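Local coordinates for transthyretin-like protein (PDB 3QVA), which catalyses the hydrolysis of 5-hydroxyisourate, a step of purine breakdown, as a homotetrameric member of the transthyretin family, at the interface of chains A and B. Residues are numbered along the deposited sequence; one frame, centred on the assembly and turned at random. Chains: chain A/B, Transthyretin-like protein.

The interface of chains A and B. Residues chain A 81-84, 86; chain B 62, 88-89.
The backbone carbonyl O of B:Asp88 accepts a hydrogen bond from the amide N of A:Thr83 at 3.0 Å, with 154° at the hydrogen, and water 2 lies beside the same oxygen in a longer contact. This is the antiparallel edge-to-edge pairing of a transthyretin-family dimer, strand 82-90 of chain A against strand 82-91 of chain B. The amide approaches from above the carbonyl plane, 46° out of it, and so is not directed at a lone pair. Farther along, water replaces direct pairing: water 2 joins the carbonyl O of A:Arg84, at 2.7 Å, to the amide N of B:Asp88. Water 1 touches water 2 and continues the bridge, meeting the carboxylate OD1 of B:Asp88 at 2.6 Å and the amide N of A:Gln86 at 2.9 Å. With CG anti to its carbonyl carbon (chi1 -69°), B:Asp88 brings OD1 to that water. The hydroxyl OG1 of A:Thr83 packs near CB of B:Asp88 and reaches water 3 at 2.7 Å; this water also contacts the carbonyl O of B:Phe89. A:Arg84 lays its aliphatic CG against CB of B:Asp88 at 3.8 Å, the guanidinium and carboxylate planes almost perpendicular. Its NH2 lies 5.2 Å from OD2 of B:Asp88, too far for a salt bridge, although the opposite charges may still attract. The same NH2 comes within 3.6 Å of NH2 of B:Arg62, the guanidinium planes too steeply inclined to stack; the carboxylate might partly offset the like charges.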
# COMPACT_ATOMS: atom_id res chain seq x y z
N VAL A 81 -14.73 -0.92 -7.85
CA VAL A 81 -15.27 0.44 -7.77
C VAL A 81 -14.29 1.46 -8.35
O VAL A 81 -14.66 2.58 -8.64
CB VAL A 81 -15.71 0.86 -6.34
CG1 VAL A 81 -16.75 -0.12 -5.79
CG2 VAL A 81 -14.50 1.00 -5.40
N PHE A 82 -13.03 1.06 -8.51
CA PHE A 82 -12.03 1.96 -9.09
C PHE A 82 -12.03 1.83 -10.60
O PHE A 82 -11.83 0.73 -11.14
CB PHE A 82 -10.64 1.71 -8.50
CG PHE A 82 -10.60 1.86 -7.02
CD1 PHE A 82 -10.59 0.75 -6.19
CD2 PHE A 82 -10.61 3.13 -6.43
CE1 PHE A 82 -10.58 0.88 -4.82
CE2 PHE A 82 -10.59 3.27 -5.04
CZ PHE A 82 -10.57 2.15 -4.23
N THR A 83 -12.28 2.94 -11.29
CA THR A 83 -12.43 2.91 -12.75
C THR A 83 -11.10 2.95 -13.51
O THR A 83 -11.00 2.41 -14.61
CB THR A 83 -13.34 4.05 -13.25
OG1 THR A 83 -12.78 5.30 -12.84
CG2 THR A 83 -14.73 3.91 -12.67
N ARG A 84 -10.11 3.61 -12.92
CA ARG A 84 -8.76 3.69 -13.48
C ARG A 84 -7.84 4.16 -12.36
O ARG A 84 -8.31 4.49 -11.27
CB ARG A 84 -8.70 4.64 -14.69
CG ARG A 84 -9.38 5.99 -14.51
CD ARG A 84 -9.44 6.75 -15.83
NE ARG A 84 -9.94 5.91 -16.91
CZ ARG A 84 -11.22 5.58 -17.07
NH1 ARG A 84 -11.59 4.79 -18.08
NH2 ARG A 84 -12.14 6.02 -16.22
N GLN A 86 -4.87 6.90 -11.81
CA GLN A 86 -4.14 8.04 -12.33
C GLN A 86 -3.09 8.49 -11.32
O GLN A 86 -3.41 8.72 -10.14
CB GLN A 86 -5.11 9.19 -12.64
CG GLN A 86 -4.42 10.44 -13.16
CD GLN A 86 -5.38 11.59 -13.44
OE1 GLN A 86 -5.30 12.64 -12.81
NE2 GLN A 86 -6.30 11.38 -14.38
N ARG B 62 -19.88 8.40 -12.45
CA ARG B 62 -18.42 8.37 -12.31
C ARG B 62 -17.92 9.59 -11.55
O ARG B 62 -18.25 10.73 -11.89
CB ARG B 62 -17.76 8.27 -13.68
CG ARG B 62 -18.15 7.02 -14.45
CD ARG B 62 -18.00 7.22 -15.94
NE ARG B 62 -16.59 7.32 -16.32
CZ ARG B 62 -16.15 7.90 -17.43
NH1 ARG B 62 -17.00 8.47 -18.29
NH2 ARG B 62 -14.85 7.93 -17.69
N ASP B 88 -10.29 7.71 -8.93
CA ASP B 88 -11.37 7.62 -9.91
C ASP B 88 -12.23 6.42 -9.55
O ASP B 88 -11.74 5.30 -9.51
CB ASP B 88 -10.81 7.46 -11.32
CG ASP B 88 -10.10 8.70 -11.82
OD1 ASP B 88 -8.93 8.91 -11.45
OD2 ASP B 88 -10.71 9.45 -12.62
N PHE B 89 -13.51 6.66 -9.28
CA PHE B 89 -14.39 5.58 -8.86
C PHE B 89 -15.78 5.69 -9.45
O PHE B 89 -16.15 6.71 -10.03
CB PHE B 89 -14.44 5.45 -7.32
CG PHE B 89 -15.10 6.61 -6.62
CD1 PHE B 89 -16.40 6.50 -6.13
CD2 PHE B 89 -14.41 7.80 -6.42
CE1 PHE B 89 -17.01 7.56 -5.47
CE2 PHE B 89 -15.01 8.87 -5.77
CZ PHE B 89 -16.31 8.75 -5.29
O HOH W 1 -7.08 7.58 -10.11
O HOH W 2 -8.54 5.40 -8.70
O HOH W 3 -14.52 7.35 -12.59